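Local atomic coordinates of 2-(acetamidomethylene)succinate hydrolase (PDB entry 3KXP), a protein that catalyses the last step of vitamin B6 degradation, hydrolysing (E)-2-(acetamidomethylene)succinate to succinic semialdehyde, acetate, ammonia and carbon dioxide. Residues A[166-172]-A[268-273]; A[142-146]-A[242-247]; A[149-153]-A[250-254]; A[75-79]-A[236-240]; A[135-141]-A[159-165]. One frame throughout, in Å; residues are numbered along the deposited sequence.

Contact 1 of 5, residues A[166-172]-A[268-273]; sequences DFTPYIE and LVSAAA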
# COMPACT_ATOMS: atom_id res chain seq x y z
N ASP A 166 -4.26 12.88 -2.08
CA ASP A 166 -5.16 13.57 -3.00
C ASP A 166 -4.62 14.47 -4.11
O ASP A 166 -5.01 15.64 -4.22
CB ASP A 166 -6.20 14.36 -2.20
CG ASP A 166 -7.61 14.15 -2.72
OD1 ASP A 166 -8.09 13.00 -2.67
OD2 ASP A 166 -8.24 15.12 -3.20
N PHE A 167 -3.72 13.92 -4.93
CA PHE A 167 -3.19 14.65 -6.07
C PHE A 167 -2.43 13.71 -6.97
O PHE A 167 -1.30 13.32 -6.69
CB PHE A 167 -2.29 15.82 -5.67
CG PHE A 167 -2.18 16.87 -6.75
CD1 PHE A 167 -1.49 16.60 -7.93
CD2 PHE A 167 -2.83 18.09 -6.62
CE1 PHE A 167 -1.47 17.54 -8.98
CE2 PHE A 167 -2.81 19.03 -7.66
CZ PHE A 167 -2.13 18.75 -8.84
N THR A 168 -3.07 13.36 -8.08
CA THR A 168 -2.52 12.43 -9.04
C THR A 168 -2.49 13.09 -10.42
O THR A 168 -2.92 14.23 -10.58
CB THR A 168 -3.43 11.20 -9.15
OG1 THR A 168 -4.71 11.62 -9.63
CG2 THR A 168 -3.60 10.53 -7.78
N PRO A 169 -1.99 12.38 -11.43
CA PRO A 169 -1.97 12.99 -12.76
C PRO A 169 -3.40 12.83 -13.27
O PRO A 169 -4.25 12.28 -12.56
CB PRO A 169 -1.00 12.10 -13.55
CG PRO A 169 -0.21 11.35 -12.48
CD PRO A 169 -1.25 11.10 -11.43
N TYR A 170 -3.67 13.31 -14.48
CA TYR A 170 -4.99 13.18 -15.10
C TYR A 170 -6.15 13.95 -14.49
O TYR A 170 -7.30 13.71 -14.85
CB TYR A 170 -5.38 11.70 -15.17
CG TYR A 170 -4.33 10.80 -15.76
CD1 TYR A 170 -3.65 9.86 -14.98
CD2 TYR A 170 -3.99 10.89 -17.12
CE1 TYR A 170 -2.67 9.03 -15.53
CE2 TYR A 170 -3.01 10.07 -17.68
CZ TYR A 170 -2.35 9.15 -16.88
OH TYR A 170 -1.37 8.35 -17.44
N ILE A 171 -5.88 14.87 -13.57
CA ILE A 171 -6.96 15.66 -12.98
C ILE A 171 -7.63 16.45 -14.11
O ILE A 171 -6.95 17.06 -14.93
CB ILE A 171 -6.41 16.63 -11.93
CG1 ILE A 171 -5.78 15.83 -10.79
CG2 ILE A 171 -7.52 17.54 -11.42
CD1 ILE A 171 -5.14 16.68 -9.71
N GLU A 172 -8.96 16.44 -14.17
CA GLU A 172 -9.66 17.15 -15.24
C GLU A 172 -9.62 18.66 -15.12
O GLU A 172 -9.61 19.22 -14.02
CB GLU A 172 -11.11 16.67 -15.36
CG GLU A 172 -11.83 16.52 -14.05
CD GLU A 172 -11.73 15.11 -13.46
OE1 GLU A 172 -11.87 15.00 -12.23
OE2 GLU A 172 -11.52 14.13 -14.21
N LEU A 268 -11.35 17.26 -6.30
CA LEU A 268 -10.13 17.55 -7.04
C LEU A 268 -9.69 16.30 -7.81
O LEU A 268 -9.52 16.34 -9.02
CB LEU A 268 -9.02 18.00 -6.10
CG LEU A 268 -7.86 18.88 -6.61
CD1 LEU A 268 -6.55 18.22 -6.24
CD2 LEU A 268 -7.94 19.11 -8.11
N VAL A 269 -9.52 15.19 -7.09
CA VAL A 269 -9.12 13.94 -7.71
C VAL A 269 -10.35 13.04 -7.85
O VAL A 269 -10.86 12.52 -6.86
CB VAL A 269 -8.04 13.20 -6.88
CG1 VAL A 269 -7.75 11.83 -7.48
CG2 VAL A 269 -6.76 14.03 -6.85
N SER A 270 -10.81 12.87 -9.08
CA SER A 270 -11.98 12.06 -9.37
C SER A 270 -11.61 10.58 -9.38
O SER A 270 -10.43 10.23 -9.46
CB SER A 270 -12.53 12.41 -10.74
OG SER A 270 -11.70 11.85 -11.75
N ALA A 271 -12.62 9.73 -9.30
CA ALA A 271 -12.40 8.29 -9.33
C ALA A 271 -11.79 7.89 -10.68
O ALA A 271 -10.98 6.97 -10.76
CB ALA A 271 -13.71 7.56 -9.12
N ALA A 272 -12.19 8.58 -11.74
CA ALA A 272 -11.67 8.30 -13.08
C ALA A 272 -10.18 8.64 -13.12
O ALA A 272 -9.38 7.90 -13.70
CB ALA A 272 -12.44 9.12 -14.13
N ALA A 273 -9.81 9.75 -12.49
CA ALA A 273 -8.41 10.16 -12.45
C ALA A 273 -7.56 9.13 -11.72
O ALA A 273 -6.47 8.78 -12.18
CB ALA A 273 -8.27 11.52 -11.77
O HOH W 1 -9.67 14.55 -11.11
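Leu268 divides its two methyls between neighbours on the 166-172 loop: CD1 lies 3.7 Å from Phe167 CD2, and CD2 lies 3.7 Å from Ile171 CG2. Ile171 in turn sends CD1 over the centre of the Phe167 ring, so the loop folds back on itself while it packs against Leu268. Val269 is spread in the same way. Its CG2 presses on the backbone of Asp166, 3.5 Å from Asp166 C, and its CG1 touches Thr168 OG1, the two side chains crossing at about a right angle. Ala273 CB points at the loop and touches Tyr170 O at 3.9 Å.

The loop follows strand 159-165 of the alpha/beta hydrolase fold, and its first residue, Asp166, is assigned as the acid of the catalytic triad. Asp166 OD2 is hydrogen-bonded to His294 ND1 and to Ser266 OG, and OD1 to Gly263 N; three bonds in all hold the carboxylate.

Polar contacts gather at the far end. Water 1 donates to Glu172 OE1 and to Leu268 O (2.8 Å from the water oxygen) and accepts from Ser270 N, tying the Glu172 carboxylate to the opposite backbone. Ser270 OG gives a weak bond to Glu172 OE2 at 3.4 Å. Ser270 is also the N-cap of helix 271-280, its OG accepting from Ala273 N at 2.9 Å with an N-H...O angle of 158°.

Contact 2 of 5, residues A[142-146]-A[242-247]; sequences SLGAR and GLRSDL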
# COMPACT_ATOMS: atom_id res chain seq x y z
N SER A 142 -2.24 17.33 -1.48
CA SER A 142 -2.50 18.12 -2.68
C SER A 142 -1.21 18.76 -3.24
O SER A 142 -0.35 18.04 -3.75
CB SER A 142 -3.55 19.19 -2.35
OG SER A 142 -4.29 19.55 -3.50
N LEU A 143 -1.09 20.09 -3.16
CA LEU A 143 0.13 20.78 -3.62
C LEU A 143 1.34 20.05 -3.05
O LEU A 143 2.31 19.78 -3.76
CB LEU A 143 0.16 22.24 -3.14
CG LEU A 143 1.52 22.97 -3.19
CD1 LEU A 143 2.00 23.10 -4.61
CD2 LEU A 143 1.38 24.34 -2.58
N GLY A 144 1.29 19.76 -1.75
CA GLY A 144 2.38 19.05 -1.10
C GLY A 144 2.61 17.68 -1.73
O GLY A 144 3.75 17.28 -1.96
N ALA A 145 1.52 16.96 -2.00
CA ALA A 145 1.62 15.63 -2.61
C ALA A 145 2.27 15.72 -3.99
O ALA A 145 3.18 14.96 -4.31
CB ALA A 145 0.23 14.98 -2.72
N ARG A 146 1.80 16.66 -4.80
CA ARG A 146 2.37 16.85 -6.13
C ARG A 146 3.87 17.16 -6.00
O ARG A 146 4.69 16.62 -6.73
CB ARG A 146 1.64 17.98 -6.85
CG ARG A 146 2.23 18.34 -8.20
CD ARG A 146 3.29 19.42 -8.06
NE ARG A 146 2.99 20.48 -9.00
CZ ARG A 146 3.19 21.77 -8.79
NH1 ARG A 146 3.71 22.19 -7.64
NH2 ARG A 146 2.84 22.64 -9.72
N GLY A 242 0.30 26.64 -11.83
CA GLY A 242 1.41 25.72 -11.95
C GLY A 242 0.92 24.30 -11.71
O GLY A 242 1.53 23.34 -12.16
N LEU A 243 -0.21 24.18 -11.01
CA LEU A 243 -0.80 22.88 -10.69
C LEU A 243 -1.40 22.18 -11.91
O LEU A 243 -1.72 21.00 -11.85
CB LEU A 243 -1.87 23.03 -9.61
CG LEU A 243 -1.36 23.39 -8.21
CD1 LEU A 243 -2.52 23.55 -7.25
CD2 LEU A 243 -0.42 22.29 -7.72
N ARG A 244 -1.53 22.91 -13.01
CA ARG A 244 -2.09 22.36 -14.24
C ARG A 244 -1.08 21.57 -15.06
O ARG A 244 -1.46 20.87 -16.00
CB ARG A 244 -2.63 23.49 -15.12
CG ARG A 244 -3.90 24.16 -14.62
CD ARG A 244 -4.29 25.28 -15.56
NE ARG A 244 -5.73 25.36 -15.75
CZ ARG A 244 -6.58 25.83 -14.84
NH1 ARG A 244 -6.14 26.28 -13.68
NH2 ARG A 244 -7.88 25.85 -15.10
N SER A 245 0.20 21.66 -14.71
CA SER A 245 1.22 20.96 -15.49
C SER A 245 1.10 19.44 -15.45
O SER A 245 0.57 18.86 -14.49
CB SER A 245 2.62 21.40 -15.03
OG SER A 245 2.82 21.14 -13.66
N ASP A 246 1.59 18.82 -16.51
CA ASP A 246 1.56 17.37 -16.66
C ASP A 246 2.34 16.69 -15.55
O ASP A 246 3.54 16.90 -15.40
CB ASP A 246 2.12 17.00 -18.04
CG ASP A 246 1.95 15.53 -18.38
OD1 ASP A 246 1.15 14.84 -17.70
OD2 ASP A 246 2.60 15.06 -19.34
N LEU A 247 1.65 15.86 -14.77
CA LEU A 247 2.24 15.15 -13.66
C LEU A 247 2.56 13.69 -14.00
O LEU A 247 3.09 12.95 -13.16
CB LEU A 247 1.29 15.22 -12.46
CG LEU A 247 1.88 14.90 -11.08
CD1 LEU A 247 3.10 15.77 -10.82
CD2 LEU A 247 0.81 15.12 -10.01
O HOH W 2 1.46 20.17 -11.49
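Arg146 lays its guanidinium across Leu243, whose CD2 sits over the centre of one face, 3.8 Å from Arg146 CZ. At the edge of the same group, Arg146 NH2 gives a weak, bent hydrogen bond to Gly242 O (2.9 Å, 132° at the hydrogen). Water 2 also lies in the guanidinium plane, accepting from Arg146 NE at 2.9 Å and donating to Ser245 OG at 2.7 Å. The flat group thus has an apolar partner over a face and polar ones round its rim.

Its aliphatic stem is used too: Arg146 CG rests 3.8 Å from Leu247 CD1. The side chain leaves the helix with CG opposite the backbone N (chi1 175°), then bends at chi2 and chi3 to bring the guanidinium alongside the 242-245 type I turn. One helical turn earlier, Leu143 CD1 meets Leu243 CD2 at 4.0 Å, the two side chains nearly at right angles.

Ser142, assigned as the nucleophile, occupies the N-cap position of helix 143-154, and its strained backbone, in a Gly-X-Ser-X-Gly sequence, is consistent with the nucleophile elbow of this fold. Around this start of the helix, Tyr120 of helix 117-131 flanks Leu143 and Arg146, Leu179 of helix 173-182 packs on Leu243, and Phe167, just beyond strand 159-165, touches Ser142, Arg146 and Leu247.

Contact 3 of 5, residues A[149-153]-A[250-254]; sequences VTAAA and AYRDV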
# COMPACT_ATOMS: atom_id res chain seq x y z
N VAL A 149 6.00 13.87 -4.83
CA VAL A 149 6.22 12.87 -5.87
C VAL A 149 7.22 13.38 -6.91
O VAL A 149 8.04 12.61 -7.42
CB VAL A 149 4.90 12.47 -6.55
CG1 VAL A 149 5.16 11.43 -7.64
CG2 VAL A 149 3.93 11.90 -5.50
N THR A 150 7.16 14.68 -7.22
CA THR A 150 8.10 15.27 -8.17
C THR A 150 9.51 15.19 -7.58
O THR A 150 10.46 14.83 -8.26
CB THR A 150 7.75 16.75 -8.46
OG1 THR A 150 6.44 16.84 -9.02
CG2 THR A 150 8.75 17.35 -9.46
N ALA A 151 9.62 15.50 -6.29
CA ALA A 151 10.89 15.46 -5.59
C ALA A 151 11.48 14.05 -5.57
O ALA A 151 12.66 13.85 -5.87
CB ALA A 151 10.72 15.97 -4.16
N ALA A 152 10.66 13.08 -5.20
CA ALA A 152 11.08 11.68 -5.13
C ALA A 152 11.60 11.16 -6.47
O ALA A 152 12.56 10.39 -6.52
CB ALA A 152 9.91 10.82 -4.65
N ALA A 153 10.95 11.57 -7.55
CA ALA A 153 11.34 11.13 -8.88
C ALA A 153 12.63 11.82 -9.34
O ALA A 153 13.37 11.27 -10.16
CB ALA A 153 10.21 11.41 -9.86
N ALA A 250 6.32 12.42 -13.61
CA ALA A 250 6.67 12.24 -12.21
C ALA A 250 6.15 10.92 -11.63
O ALA A 250 6.87 10.23 -10.91
CB ALA A 250 6.15 13.41 -11.39
N TYR A 251 4.91 10.55 -11.92
CA TYR A 251 4.40 9.28 -11.40
C TYR A 251 4.99 8.12 -12.19
O TYR A 251 5.25 7.05 -11.64
CB TYR A 251 2.88 9.22 -11.45
CG TYR A 251 2.20 9.74 -10.20
CD1 TYR A 251 2.09 11.11 -9.95
CD2 TYR A 251 1.63 8.86 -9.28
CE1 TYR A 251 1.43 11.59 -8.82
CE2 TYR A 251 0.97 9.32 -8.15
CZ TYR A 251 0.87 10.69 -7.93
OH TYR A 251 0.17 11.15 -6.83
N ARG A 252 5.19 8.32 -13.49
CA ARG A 252 5.76 7.27 -14.33
C ARG A 252 7.21 6.95 -13.96
O ARG A 252 7.62 5.79 -13.99
CB ARG A 252 5.71 7.71 -15.79
CG ARG A 252 6.33 6.71 -16.77
CD ARG A 252 6.61 7.39 -18.10
NE ARG A 252 7.57 8.47 -17.90
CZ ARG A 252 7.64 9.57 -18.66
NH1 ARG A 252 6.79 9.73 -19.67
NH2 ARG A 252 8.54 10.50 -18.38
N ASP A 253 7.99 7.96 -13.59
CA ASP A 253 9.40 7.73 -13.30
C ASP A 253 9.84 7.55 -11.85
O ASP A 253 10.97 7.14 -11.60
CB ASP A 253 10.25 8.83 -13.95
CG ASP A 253 9.88 9.06 -15.42
OD1 ASP A 253 9.58 8.07 -16.13
OD2 ASP A 253 9.90 10.23 -15.86
N VAL A 254 8.96 7.83 -10.89
CA VAL A 254 9.34 7.70 -9.49
C VAL A 254 9.74 6.25 -9.18
O VAL A 254 8.98 5.32 -9.42
CB VAL A 254 8.21 8.18 -8.53
CG1 VAL A 254 6.96 7.31 -8.68
CG2 VAL A 254 8.71 8.17 -7.10
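Helix 143-154, which follows the probable nucleophile elbow of the alpha/beta hydrolase fold, here meets the short helix 248-253 through alanines, valines and one tyrosine ring. Val149 opens the interface by placing CG1 over a face of the Tyr251 ring, 4.1 Å from the ring centroid and 21° off the ring normal, a CH-pi contact displaced toward the rim. Its other methyl, CG2, reaches farther along the ring to Tyr251 OH at 4.1 Å, so both branches of the valine follow the phenol. A chi1 of 179°, with CG1 anti to the backbone N, turns both methyls to the ring. The hydroxyl that ends the ring bonds to Phe167 O.

One turn on, the approach becomes closer. Ala153 CB lies 3.7 Å from Ala250 O and 3.8 Å from Val254 CA, and the CA atoms of Ala153 and Val254 are only 4.0 Å apart. Val254, just past the end of the second helix, turns CG2 to Ala152 CB at 3.8 Å. Between these ends Ala250 CB fits against Thr150, touching Thr150 OG1 at 4.2 Å; that hydroxyl is bonded to Arg146 O of its own helix.

No hydrogen bond crosses the interface. Strand 159-165 lies beneath, with Ala164 touching Val149 and Tyr251, and Val162 touching Ala152. Helix 117-131 adjoins Thr150 and Ala151, while helix 271-280 packs on Tyr251.

Contact 4 of 5, residues A[75-79]-A[236-240]; sequences HGITS and MAQTA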
# COMPACT_ATOMS: atom_id res chain seq x y z
N HIS A 75 1.83 20.84 3.24
CA HIS A 75 0.44 21.27 3.12
C HIS A 75 -0.06 21.56 1.69
O HIS A 75 0.71 21.58 0.73
CB HIS A 75 0.25 22.53 3.97
CG HIS A 75 1.06 23.69 3.48
ND1 HIS A 75 0.70 24.43 2.37
CD2 HIS A 75 2.26 24.17 3.87
CE1 HIS A 75 1.65 25.30 2.09
NE2 HIS A 75 2.61 25.17 2.99
N GLY A 76 -1.36 21.81 1.56
CA GLY A 76 -1.94 22.14 0.27
C GLY A 76 -1.88 23.64 -0.00
O GLY A 76 -1.45 24.40 0.87
N ILE A 77 -2.33 24.07 -1.18
CA ILE A 77 -2.29 25.50 -1.53
C ILE A 77 -3.09 26.38 -0.55
O ILE A 77 -4.17 26.01 -0.08
CB ILE A 77 -2.80 25.71 -2.96
CG1 ILE A 77 -2.35 27.08 -3.48
CG2 ILE A 77 -4.31 25.63 -3.01
CD1 ILE A 77 -2.53 27.24 -4.98
N THR A 78 -2.53 27.55 -0.24
CA THR A 78 -3.08 28.55 0.69
C THR A 78 -3.04 28.13 2.15
O THR A 78 -3.27 28.94 3.04
CB THR A 78 -4.54 28.98 0.37
OG1 THR A 78 -5.46 27.98 0.81
CG2 THR A 78 -4.73 29.23 -1.11
N SER A 79 -2.73 26.86 2.40
CA SER A 79 -2.67 26.34 3.77
C SER A 79 -1.27 26.59 4.37
O SER A 79 -0.50 27.39 3.84
CB SER A 79 -2.98 24.83 3.73
OG SER A 79 -3.16 24.29 5.02
N MSE A 236 -0.01 32.49 -4.66
CA MSE A 236 -1.14 31.59 -4.85
C MSE A 236 -1.56 31.49 -6.31
O MSE A 236 -1.73 30.39 -6.85
CB MSE A 236 -2.34 32.05 -4.01
CG MSE A 236 -2.08 32.10 -2.53
SE MSE A 236 -1.22 30.48 -1.90
CE MSE A 236 0.63 31.05 -1.95
N ALA A 237 -1.75 32.65 -6.94
CA ALA A 237 -2.16 32.70 -8.34
C ALA A 237 -1.19 31.94 -9.22
O ALA A 237 -1.59 31.19 -10.10
CB ALA A 237 -2.28 34.16 -8.81
N GLN A 238 0.10 32.13 -8.97
CA GLN A 238 1.11 31.44 -9.76
C GLN A 238 1.15 29.96 -9.44
O GLN A 238 1.34 29.13 -10.34
CB GLN A 238 2.49 32.06 -9.52
CG GLN A 238 2.58 33.50 -9.98
CD GLN A 238 3.94 34.11 -9.71
OE1 GLN A 238 4.94 33.70 -10.30
NE2 GLN A 238 3.98 35.09 -8.81
N THR A 239 0.98 29.61 -8.17
CA THR A 239 0.98 28.21 -7.76
C THR A 239 -0.21 27.47 -8.37
O THR A 239 -0.05 26.37 -8.89
CB THR A 239 0.91 28.09 -6.24
OG1 THR A 239 2.08 28.68 -5.67
CG2 THR A 239 0.84 26.64 -5.83
N ALA A 240 -1.38 28.09 -8.31
CA ALA A 240 -2.60 27.50 -8.86
C ALA A 240 -2.40 27.11 -10.33
O ALA A 240 -2.64 25.96 -10.70
CB ALA A 240 -3.78 28.46 -8.72
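Ile77 and Thr78 of the loop after strand 70-74 pack on helix 233-242. In the alpha/beta hydrolase fold the loop at this place commonly contributes to the oxyanion hole, and here Ile77 is part of the chloride site.

His75, at the start of the loop, fixes its shape: ND1 donates to Gly76 O at 2.6 Å, nearly straight at 169°, with the acceptor in the ring plane. Gly76 O is gripped a second time by Ser79 N, which closes the type II turn 76-79 and comes from the other face of the carbonyl plane.

At the head of this turn Ile77 points its side chain to the helix. With CG1 opposite the backbone N (chi1 -162°) and chi2 also extended, CD1 reaches Thr239 CG2 at 3.5 Å and Ala240 N at 3.6 Å, while CG1 lies 3.9 Å from Met236 SE. Leu179 of helix 173-182 and Val183 also touch Ile77. Thr239 keeps its hydroxyl for Ala235 O and Tyr120 OH.

Thr78 follows and meets Met236, a selenomethionine, which bends at chi2 (-48°) to set its selenium against this residue: SE lies 3.6 Å from Thr78 N and 3.8 Å from Thr78 CG2.

Contact 5 of 5, residues A[135-141]-A[159-165]; sequences HAILVGH and VRSVVAI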
# COMPACT_ATOMS: atom_id res chain seq x y z
N HIS A 135 17.69 10.32 4.52
CA HIS A 135 16.60 10.42 3.55
C HIS A 135 15.27 10.59 4.28
O HIS A 135 15.10 10.12 5.41
CB HIS A 135 16.57 9.19 2.64
CG HIS A 135 16.40 7.89 3.37
ND1 HIS A 135 16.18 6.70 2.71
CD2 HIS A 135 16.38 7.60 4.69
CE1 HIS A 135 16.03 5.73 3.60
NE2 HIS A 135 16.14 6.25 4.81
N ALA A 136 14.33 11.27 3.65
CA ALA A 136 13.06 11.53 4.30
C ALA A 136 11.84 10.88 3.69
O ALA A 136 11.77 10.64 2.48
CB ALA A 136 12.83 13.04 4.39
N ILE A 137 10.88 10.60 4.55
CA ILE A 137 9.60 10.05 4.15
C ILE A 137 8.77 11.32 3.94
O ILE A 137 8.64 12.14 4.84
CB ILE A 137 8.97 9.20 5.28
CG1 ILE A 137 9.84 7.96 5.52
CG2 ILE A 137 7.53 8.82 4.91
CD1 ILE A 137 9.43 7.15 6.72
N LEU A 138 8.24 11.48 2.74
CA LEU A 138 7.43 12.65 2.40
C LEU A 138 5.91 12.40 2.47
O LEU A 138 5.38 11.54 1.76
CB LEU A 138 7.82 13.14 1.00
CG LEU A 138 9.07 14.01 0.80
CD1 LEU A 138 10.20 13.58 1.70
CD2 LEU A 138 9.47 13.95 -0.67
N VAL A 139 5.23 13.17 3.32
CA VAL A 139 3.78 13.09 3.49
C VAL A 139 3.20 14.41 2.97
O VAL A 139 3.28 15.43 3.63
CB VAL A 139 3.39 12.96 4.96
CG1 VAL A 139 1.88 12.98 5.11
CG2 VAL A 139 3.97 11.68 5.54
N GLY A 140 2.62 14.38 1.77
CA GLY A 140 2.08 15.60 1.21
C GLY A 140 0.61 15.62 0.86
O GLY A 140 0.04 14.62 0.41
N HIS A 141 -0.02 16.76 1.07
CA HIS A 141 -1.43 16.91 0.76
C HIS A 141 -1.62 17.84 -0.42
O HIS A 141 -1.20 18.99 -0.36
CB HIS A 141 -2.21 17.47 1.94
CG HIS A 141 -3.66 17.68 1.66
ND1 HIS A 141 -4.40 18.69 2.23
CD2 HIS A 141 -4.51 17.02 0.84
CE1 HIS A 141 -5.64 18.64 1.78
NE2 HIS A 141 -5.73 17.63 0.93
N VAL A 159 14.91 10.72 -0.77
CA VAL A 159 13.62 10.32 -0.24
C VAL A 159 13.37 8.82 -0.18
O VAL A 159 13.55 8.09 -1.15
CB VAL A 159 12.47 11.04 -1.00
CG1 VAL A 159 12.90 11.32 -2.42
CG2 VAL A 159 11.19 10.21 -0.97
N ARG A 160 12.96 8.39 1.01
CA ARG A 160 12.67 7.00 1.31
C ARG A 160 11.34 6.53 0.73
O ARG A 160 11.25 5.47 0.13
CB ARG A 160 12.68 6.84 2.84
CG ARG A 160 12.16 5.51 3.35
CD ARG A 160 12.28 5.47 4.87
NE ARG A 160 11.29 4.57 5.46
CZ ARG A 160 11.20 4.29 6.76
NH1 ARG A 160 12.06 4.82 7.62
NH2 ARG A 160 10.25 3.46 7.18
N SER A 161 10.30 7.34 0.92
CA SER A 161 8.97 7.00 0.44
C SER A 161 8.04 8.20 0.50
O SER A 161 8.31 9.17 1.22
CB SER A 161 8.39 5.87 1.28
OG SER A 161 8.43 6.21 2.65
N VAL A 162 6.95 8.13 -0.24
CA VAL A 162 5.98 9.21 -0.28
C VAL A 162 4.56 8.76 -0.02
O VAL A 162 4.14 7.69 -0.47
CB VAL A 162 5.98 9.90 -1.65
CG1 VAL A 162 4.94 11.02 -1.66
CG2 VAL A 162 7.36 10.43 -1.98
N VAL A 163 3.82 9.59 0.71
CA VAL A 163 2.42 9.35 0.96
C VAL A 163 1.77 10.54 0.26
O VAL A 163 1.72 11.64 0.81
CB VAL A 163 2.07 9.39 2.46
CG1 VAL A 163 0.58 9.32 2.63
CG2 VAL A 163 2.74 8.22 3.19
N ALA A 164 1.31 10.31 -0.97
CA ALA A 164 0.67 11.34 -1.79
C ALA A 164 -0.84 11.44 -1.53
O ALA A 164 -1.62 10.71 -2.14
CB ALA A 164 0.94 11.07 -3.26
N ILE A 165 -1.23 12.36 -0.66
CA ILE A 165 -2.64 12.53 -0.32
C ILE A 165 -3.43 13.47 -1.24
O ILE A 165 -3.27 14.69 -1.18
CB ILE A 165 -2.80 13.06 1.13
CG1 ILE A 165 -2.11 12.11 2.11
CG2 ILE A 165 -4.29 13.21 1.47
CD1 ILE A 165 -2.22 12.54 3.58
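Leu138 stands at the close-knit middle of two neighbouring strands: its N donates to Ser161 O at 2.8 Å, and its O accepts from Val163 N at 2.7 Å. Gly140 repeats the pattern with Val163 O and with Ile165 N, the latter at 2.8 Å from Gly140 O. The strands are parallel, 6° apart. Leu138 CB meets Val162 CG2 on the face toward helix 143-154, and Val139 CG2 meets Val163 CB on the other.

With that helix as the crossover, these strands form a beta-alpha-beta unit at the centre of the alpha/beta hydrolase sheet. His141, at the C-terminal end, turns its ring edge to Ile165 O, which lies in the ring plane 3.3 Å from His141 CD2; its NE2 bonds to His294 O of the active-site histidine.

The opposite end is more open and its bonding less regular. The chain turns a corner at Arg160, whose N reaches Ala136 O from above the carbonyl plane. Exposed His135 lies with a ring face over Arg160 CB, 3.7 Å from the ring centroid. The extended arginine then runs beside Ile137, whose CD1 covers the guanidinium centre, 3.4 Å from Arg160 CZ, and Arg160 NH2 bonds to Ala314 O of the second subunit. Nearby, Ser161 OG is buried against Ile137 CG2 without a polar partner.

How the contacts relate
Contact 5 supplies the sheet core, and its backbone bonds contrast with the side-chain chemistry of the others. Contacts 2 and 3 share helix 143-154: the buried N-terminal end meets a loop through an arginine and a water, whereas farther along, partly exposed, it meets a helix mainly through apolar groups, with no hydrogen bond across. Contact 1, also buried, continues from strand 159-165 and touches both, Phe167 packing on Leu247 and Arg146 of contact 2 and Pro169 on Tyr251 of contact 3. Contact 4, apolar and buried, joins contact 2 through Leu143 but stays about 11 Å from contact 3 at the nearest atoms. Contacts 1 and 2 hold the assigned acid and nucleophile.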